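Local structure of flavocytochrome C3 fumarate reductase (Shewanella frigidimarina, 1QO8) at residues A[166-171]-A[237-242]; A[173-178]-A[226-231]. The protein catalyses the reduction of fumarate to succinate in vitro, essentially in one direction, using FAD and four covalently bound c-type hemes, and may take part in electron transport to Fe(3+). All coordinates share one frame; numbering follows the deposited sequence.

Contact 1. Residues A[166-171]-A[237-242]; sequences GMNAVG and DRTHRP. With FAD (flavin-adenine dinucleotide), chain G.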
loop_
_atom_site.group_PDB
_atom_site.type_symbol
_atom_site.label_atom_id
_atom_site.label_comp_id
_atom_site.label_asym_id
_atom_site.label_seq_id
_atom_site.Cartn_x
_atom_site.Cartn_y
_atom_site.Cartn_z
ATOM N N GLY A 166 -20.103 -19.843 8.854
ATOM C CA GLY A 166 -21.018 -19.584 7.850
ATOM C C GLY A 166 -21.092 -18.304 7.064
ATOM O O GLY A 166 -20.166 -17.512 7.008
ATOM N N MET A 167 -22.266 -18.022 6.548
ATOM C CA MET A 167 -22.583 -17.035 5.538
ATOM C C MET A 167 -23.722 -16.141 6.033
ATOM O O MET A 167 -24.763 -16.647 6.487
ATOM C CB MET A 167 -23.021 -17.831 4.297
ATOM C CG MET A 167 -23.444 -16.920 3.154
ATOM S SD MET A 167 -23.714 -17.618 1.535
ATOM C CE MET A 167 -24.376 -16.191 0.692
ATOM N N ASN A 168 -23.470 -14.853 6.135
ATOM C CA ASN A 168 -24.432 -13.818 6.456
ATOM C C ASN A 168 -25.403 -13.580 5.322
ATOM O O ASN A 168 -25.076 -13.600 4.135
ATOM C CB ASN A 168 -23.688 -12.492 6.833
ATOM C CG ASN A 168 -22.982 -12.618 8.154
ATOM O OD1 ASN A 168 -23.318 -13.494 8.977
ATOM N ND2 ASN A 168 -21.964 -11.834 8.491
ATOM N N ALA A 169 -26.688 -13.526 5.660
ATOM C CA ALA A 169 -27.708 -13.106 4.669
ATOM C C ALA A 169 -28.886 -12.488 5.430
ATOM O O ALA A 169 -29.108 -12.723 6.621
ATOM C CB ALA A 169 -28.167 -14.258 3.815
ATOM N N VAL A 170 -29.649 -11.653 4.771
ATOM C CA VAL A 170 -30.778 -10.965 5.360
ATOM C C VAL A 170 -32.014 -11.353 4.534
ATOM O O VAL A 170 -31.893 -11.263 3.326
ATOM C CB VAL A 170 -30.652 -9.436 5.342
ATOM C CG1 VAL A 170 -30.257 -8.801 4.024
ATOM C CG2 VAL A 170 -32.042 -8.844 5.696
ATOM N N GLY A 171 -33.122 -11.679 5.180
ATOM C CA GLY A 171 -34.340 -12.014 4.446
ATOM C C GLY A 171 -34.416 -13.475 4.066
ATOM O O GLY A 171 -35.006 -13.796 3.035
ATOM N N ASP A 237 -29.544 -12.430 14.388
ATOM C CA ASP A 237 -28.947 -13.683 13.961
ATOM C C ASP A 237 -29.032 -13.748 12.435
ATOM O O ASP A 237 -30.145 -13.580 11.970
ATOM C CB ASP A 237 -29.757 -14.861 14.513
ATOM C CG ASP A 237 -29.673 -14.982 16.012
ATOM O OD1 ASP A 237 -29.416 -13.977 16.717
ATOM O OD2 ASP A 237 -29.895 -16.141 16.435
ATOM N N ARG A 238 -27.925 -13.834 11.741
ATOM C CA ARG A 238 -27.945 -13.758 10.261
ATOM C C ARG A 238 -27.001 -14.740 9.605
ATOM O O ARG A 238 -26.799 -14.853 8.410
ATOM C CB ARG A 238 -27.249 -12.389 10.015
ATOM C CG ARG A 238 -27.963 -11.518 9.030
ATOM C CD ARG A 238 -27.185 -10.206 8.896
ATOM N NE ARG A 238 -28.102 -9.145 9.301
ATOM C CZ ARG A 238 -27.656 -8.218 10.161
ATOM N NH1 ARG A 238 -26.425 -8.182 10.660
ATOM N NH2 ARG A 238 -28.544 -7.319 10.541
ATOM N N THR A 239 -26.238 -15.491 10.345
ATOM C CA THR A 239 -25.178 -16.380 9.910
ATOM C C THR A 239 -25.716 -17.793 9.702
ATOM O O THR A 239 -26.171 -18.375 10.686
ATOM C CB THR A 239 -24.115 -16.338 11.034
ATOM O OG1 THR A 239 -23.641 -15.008 11.293
ATOM C CG2 THR A 239 -22.945 -17.237 10.618
ATOM N N HIS A 240 -25.714 -18.325 8.489
ATOM C CA HIS A 240 -26.238 -19.609 8.093
ATOM C C HIS A 240 -25.086 -20.618 7.899
ATOM O O HIS A 240 -24.096 -20.246 7.295
ATOM C CB HIS A 240 -27.000 -19.474 6.800
ATOM C CG HIS A 240 -28.083 -18.446 6.793
ATOM N ND1 HIS A 240 -27.871 -17.093 6.901
ATOM C CD2 HIS A 240 -29.436 -18.617 6.700
ATOM C CE1 HIS A 240 -29.028 -16.448 6.886
ATOM N NE2 HIS A 240 -29.975 -17.359 6.747
ATOM N N ARG A 241 -25.188 -21.767 8.551
ATOM C CA ARG A 241 -24.305 -22.861 8.672
ATOM C C ARG A 241 -25.137 -24.153 8.434
ATOM O O ARG A 241 -26.353 -24.143 8.561
ATOM C CB ARG A 241 -23.759 -22.991 10.091
ATOM C CG ARG A 241 -22.733 -22.058 10.625
ATOM C CD ARG A 241 -22.171 -22.408 11.996
ATOM N NE ARG A 241 -21.204 -21.340 12.347
ATOM C CZ ARG A 241 -21.451 -20.226 13.030
ATOM N NH1 ARG A 241 -22.615 -19.774 13.476
ATOM N NH2 ARG A 241 -20.410 -19.415 13.266
ATOM N N PRO A 242 -24.515 -25.231 8.068
ATOM C CA PRO A 242 -25.162 -26.528 7.830
ATOM C C PRO A 242 -25.848 -26.968 9.120
ATOM O O PRO A 242 -25.300 -26.752 10.200
ATOM C CB PRO A 242 -24.020 -27.507 7.457
ATOM C CG PRO A 242 -22.962 -26.521 6.964
ATOM C CD PRO A 242 -23.039 -25.368 7.944
HETATM P PA FAD G . -9.931 -18.655 -1.500
HETATM O O1A FAD G . -10.987 -19.572 -0.965
HETATM O O2A FAD G . -8.729 -18.542 -0.885
HETATM O O5B FAD G . -9.470 -19.435 -2.785
HETATM C C5B FAD G . -8.552 -18.854 -3.799
HETATM C C4B FAD G . -8.140 -20.030 -4.819
HETATM O O4B FAD G . -7.221 -19.330 -5.793
HETATM C C3B FAD G . -7.196 -21.071 -4.132
HETATM O O3B FAD G . -7.572 -22.373 -4.073
HETATM C C2B FAD G . -5.747 -20.674 -4.594
HETATM O O2B FAD G . -4.816 -21.778 -4.706
HETATM C C1B FAD G . -6.054 -20.228 -5.974
HETATM N N9A FAD G . -5.044 -19.315 -6.525
HETATM C C8A FAD G . -4.330 -18.337 -5.880
HETATM N N7A FAD G . -3.427 -17.794 -6.650
HETATM C C5A FAD G . -3.541 -18.435 -7.879
HETATM C C6A FAD G . -2.775 -18.356 -9.120
HETATM N N6A FAD G . -1.778 -17.537 -9.313
HETATM N N1A FAD G . -3.233 -19.160 -10.112
HETATM C C2A FAD G . -4.223 -20.100 -9.935
HETATM N N3A FAD G . -4.966 -20.252 -8.816
HETATM C C4A FAD G . -4.546 -19.409 -7.835
HETATM N N1 FAD G . -15.274 -15.752 6.442
HETATM C C2 FAD G . -16.565 -15.769 6.638
HETATM O O2 FAD G . -17.375 -15.002 6.232
HETATM N N3 FAD G . -17.208 -16.783 7.412
HETATM C C4 FAD G . -16.365 -17.759 7.933
HETATM O O4 FAD G . -16.826 -18.615 8.633
HETATM C C4X FAD G . -14.918 -17.677 7.750
HETATM N N5 FAD G . -14.113 -18.590 8.315
HETATM C C5X FAD G . -12.778 -18.576 8.089
HETATM C C6 FAD G . -11.999 -19.569 8.697
HETATM C C7 FAD G . -10.642 -19.587 8.481
HETATM C C7M FAD G . -9.741 -20.614 9.089
HETATM C C8 FAD G . -10.074 -18.599 7.597
HETATM C C8M FAD G . -8.606 -18.652 7.297
HETATM C C9 FAD G . -10.839 -17.646 6.977
HETATM C C9A FAD G . -12.196 -17.598 7.193
HETATM N N10 FAD G . -13.078 -16.647 6.642
HETATM C C10 FAD G . -14.397 -16.655 6.891
HETATM C "C1'" FAD G . -12.653 -15.850 5.448
HETATM C "C2'" FAD G . -13.269 -16.473 4.150
HETATM O "O2'" FAD G . -13.114 -17.907 4.422
HETATM C "C3'" FAD G . -12.239 -16.186 3.030
HETATM O "O3'" FAD G . -12.049 -14.775 2.866
HETATM C "C4'" FAD G . -12.969 -16.470 1.674
HETATM O "O4'" FAD G . -13.182 -17.914 1.697
HETATM C "C5'" FAD G . -11.913 -16.170 0.550
HETATM O "O5'" FAD G . -12.541 -16.854 -0.707
HETATM P P FAD G . -11.929 -16.706 -2.112
HETATM O O1P FAD G . -12.868 -17.475 -3.012
HETATM O O2P FAD G . -11.754 -15.330 -2.255
HETATM O O3P FAD G . -10.595 -17.250 -1.954
#

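Contact 2. Residues A[173-178]-A[226-231]; sequences KQQTAH and DDLKRS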
loop_
_atom_site.group_PDB
_atom_site.type_symbol
_atom_site.label_atom_id
_atom_site.label_comp_id
_atom_site.label_asym_id
_atom_site.label_seq_id
_atom_site.Cartn_x
_atom_site.Cartn_y
_atom_site.Cartn_z
ATOM N N LYS A 173 -35.415 -17.649 4.393
ATOM C CA LYS A 173 -36.432 -18.506 5.028
ATOM C C LYS A 173 -35.874 -19.056 6.331
ATOM O O LYS A 173 -36.696 -19.346 7.221
ATOM C CB LYS A 173 -36.856 -19.540 4.009
ATOM C CG LYS A 173 -35.819 -20.587 3.705
ATOM C CD LYS A 173 -36.408 -21.660 2.811
ATOM C CE LYS A 173 -35.460 -22.774 2.457
ATOM N NZ LYS A 173 -35.336 -23.825 3.493
ATOM N N GLN A 174 -34.559 -19.194 6.566
ATOM C CA GLN A 174 -34.109 -19.639 7.895
ATOM C C GLN A 174 -34.387 -18.559 8.964
ATOM O O GLN A 174 -34.673 -18.862 10.130
ATOM C CB GLN A 174 -32.647 -20.063 7.986
ATOM C CG GLN A 174 -32.225 -21.298 7.218
ATOM C CD GLN A 174 -32.161 -21.127 5.718
ATOM O OE1 GLN A 174 -32.275 -20.054 5.089
ATOM N NE2 GLN A 174 -31.967 -22.243 5.036
ATOM N N GLN A 175 -34.379 -17.291 8.546
ATOM C CA GLN A 175 -34.684 -16.232 9.488
ATOM C C GLN A 175 -36.191 -16.285 9.758
ATOM O O GLN A 175 -36.507 -16.148 10.935
ATOM C CB GLN A 175 -34.171 -14.866 9.088
ATOM C CG GLN A 175 -32.657 -14.651 9.196
ATOM C CD GLN A 175 -32.256 -13.242 8.801
ATOM O OE1 GLN A 175 -32.775 -12.747 7.820
ATOM N NE2 GLN A 175 -31.394 -12.555 9.533
ATOM N N THR A 176 -37.044 -16.589 8.795
ATOM C CA THR A 176 -38.471 -16.538 9.049
ATOM C C THR A 176 -38.918 -17.774 9.862
ATOM O O THR A 176 -39.906 -17.708 10.565
ATOM C CB THR A 176 -39.429 -16.497 7.844
ATOM O OG1 THR A 176 -39.482 -17.822 7.315
ATOM C CG2 THR A 176 -39.037 -15.515 6.789
ATOM N N ALA A 177 -38.175 -18.861 9.775
ATOM C CA ALA A 177 -38.494 -20.068 10.512
ATOM C C ALA A 177 -38.118 -19.857 11.965
ATOM O O ALA A 177 -38.716 -20.517 12.815
ATOM C CB ALA A 177 -37.817 -21.311 9.970
ATOM N N HIS A 178 -37.140 -19.005 12.252
ATOM C CA HIS A 178 -36.681 -18.884 13.639
ATOM C C HIS A 178 -37.249 -17.637 14.304
ATOM O O HIS A 178 -36.741 -17.253 15.349
ATOM C CB HIS A 178 -35.170 -18.849 13.802
ATOM C CG HIS A 178 -34.406 -20.053 13.377
ATOM N ND1 HIS A 178 -34.184 -20.353 12.044
ATOM C CD2 HIS A 178 -33.788 -21.029 14.092
ATOM C CE1 HIS A 178 -33.472 -21.457 11.962
ATOM N NE2 HIS A 178 -33.222 -21.897 13.182
ATOM N N ASP A 226 -29.125 -24.662 7.060
ATOM C CA ASP A 226 -30.293 -24.426 7.906
ATOM C C ASP A 226 -30.026 -23.880 9.292
ATOM O O ASP A 226 -31.007 -23.413 9.920
ATOM C CB ASP A 226 -31.158 -25.718 8.020
ATOM C CG ASP A 226 -31.931 -26.019 6.755
ATOM O OD1 ASP A 226 -32.227 -25.194 5.862
ATOM O OD2 ASP A 226 -32.307 -27.189 6.562
ATOM N N ASP A 227 -28.854 -24.020 9.901
ATOM C CA ASP A 227 -28.608 -23.520 11.237
ATOM C C ASP A 227 -28.424 -22.000 11.178
ATOM O O ASP A 227 -27.796 -21.480 10.256
ATOM C CB ASP A 227 -27.462 -24.210 11.926
ATOM C CG ASP A 227 -26.888 -23.857 13.284
ATOM O OD1 ASP A 227 -26.049 -22.926 13.481
ATOM O OD2 ASP A 227 -27.107 -24.601 14.296
ATOM N N LEU A 228 -29.054 -21.301 12.121
ATOM C CA LEU A 228 -29.010 -19.843 12.162
ATOM C C LEU A 228 -28.435 -19.378 13.497
ATOM O O LEU A 228 -28.974 -19.701 14.564
ATOM C CB LEU A 228 -30.395 -19.210 11.961
ATOM C CG LEU A 228 -30.439 -17.684 11.992
ATOM C CD1 LEU A 228 -29.771 -17.040 10.784
ATOM C CD2 LEU A 228 -31.877 -17.132 12.054
ATOM N N LYS A 229 -27.372 -18.598 13.476
ATOM C CA LYS A 229 -26.724 -18.088 14.646
ATOM C C LYS A 229 -26.316 -16.616 14.399
ATOM O O LYS A 229 -26.395 -16.059 13.305
ATOM C CB LYS A 229 -25.418 -18.805 15.081
ATOM C CG LYS A 229 -25.691 -20.202 15.673
ATOM C CD LYS A 229 -24.453 -20.695 16.423
ATOM C CE LYS A 229 -24.783 -21.855 17.363
ATOM N NZ LYS A 229 -24.803 -23.128 16.563
ATOM N N ARG A 230 -25.877 -16.081 15.553
ATOM C CA ARG A 230 -25.511 -14.715 15.621
ATOM C C ARG A 230 -23.997 -14.658 15.613
ATOM O O ARG A 230 -23.397 -15.490 16.294
ATOM C CB ARG A 230 -26.023 -13.998 16.907
ATOM C CG ARG A 230 -25.660 -12.503 16.733
ATOM C CD ARG A 230 -26.421 -11.588 17.669
ATOM N NE ARG A 230 -27.858 -11.734 17.631
ATOM C CZ ARG A 230 -28.654 -11.103 18.500
ATOM N NH1 ARG A 230 -28.137 -10.295 19.437
ATOM N NH2 ARG A 230 -29.970 -11.244 18.455
ATOM N N SER A 231 -23.456 -13.682 14.888
ATOM C CA SER A 231 -22.031 -13.497 14.905
ATOM C C SER A 231 -21.720 -12.048 15.328
ATOM O O SER A 231 -22.554 -11.169 15.135
ATOM C CB SER A 231 -21.446 -13.600 13.486
ATOM O OG SER A 231 -21.551 -14.886 12.940
#

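Contact 1. Residues A[166-171]-A[237-242]
The carbonyl oxygen of M167 is gripped by two N-H groups, both from H240. The backbone N of H240 reaches M167 O at 2.8 Å, nearly straight (172°) but from above the carbonyl plane. The ring ND1 of H240 takes the same M167 O at 3.2 Å, in the carbonyl plane and close to its own ring plane. The torsions of H240 allow this: CG lies beside the backbone N (chi1 -54°), so the ring edge folds back onto the strand 167-168. NE2 of the same ring bonds T172 OG1, which fixes the ring at both nitrogens. The return bond from M167 N to H240 O (3.0 Å) completes a hydrogen-bonded antiparallel pair.

N168 and T239 form the next pair, non-hydrogen-bonded, and their side chains run side by side on one face of the sheet. T239 OG1 donates to N168 OD1 at 2.8 Å, nearly along the C=O axis, and also bonds S231 OG. The amide nitrogen of N168 is held by G541 O and N543 OD1. M167 and H240 start on the other face, but the extended M167 chain, CG anti to the backbone N, leads away from the partner strand. It touches V215 and L218 of helix 201-220 and I545, A546 and V549 of helix 543-563. A169 N bonds R238 O at 3.1 Å and prolongs the ladder. R238 lays its CG against A169 O and carries its guanidinium to D182 and D190.

G166 has positive phi, and its CA lies 3.2 Å from H240 O, where a side chain would clash. G166 O accepts from FAD N3 at 3.1 Å. A backbone carbonyl at the end of this ladder thus binds the flavin pyrimidine edge, and the H240 pairing next to it would help to set its position.

Contact 2. Residues A[173-178]-A[226-231]
The short helix 173-177 lies beside the start of strand 227-229, with Q174 nearest to D226 at 6.1 Å between their CA atoms. H178 leaves helical geometry just after the helix. Its ring folds back, CG beside the backbone N (chi1 -63°), and ND1 donates to Q174 O in the carbonyl plane. The ND1 to Q174 O distance is very short at 2.5 Å. This bond fixes the rotation of the H178 ring, and L228 CB sits over one ring face, 4.0 Å from the centroid, in a CH-pi contact. The ring edge at H178 CE1 meets D226 O.

Strand 227-229 is an outer strand of a small antiparallel sheet in the flavoprotein part of the chain. D226 and D227 both face R241 there, a classic beta bulge. The helix packs against the face of that sheet that carries L228 and H240; L228 CD2 lies 3.8 Å from Q174 O and 3.9 Å from Q175 CG.

Q174 bends at chi2 (72°). The Q174 and D226 side chains cross at about a right angle, with the amide and carboxylate planes 38° apart. NE2 of Q174 donates to the anti lone pair of D226 OD1 at 3.1 Å, and it also bonds E219. K173 NZ stands 4.1 Å from D226 OD1, too far for a salt bridge, though its positive charge may still favour the ionised carboxylate. The extended Q175 passes L228 and bonds D182 and the D237 carbonyl with its NE2.

From the N terminus, the chain enters contact 1 at strand 167-168, beside the flavin, and continues through a short loop into helix 173-177 of contact 2. Helices 184-194 and 201-220 follow. The chain then returns in strand 227-229, which closes the loop of contact 2, and turns into strand 239-241, which closes that of contact 1. Contact 2 is thus nested inside contact 1. Strand 239-241 is the middle strand of the three-stranded sheet, pairing with 167-168 in contact 1 and with 227-229, the strand of contact 2, on its other side. R241 O lies 2.8 Å from D227 N, a probable hydrogen bond. Together they tie the FAD-side strand, the sheet and helix 173-177 into one unit.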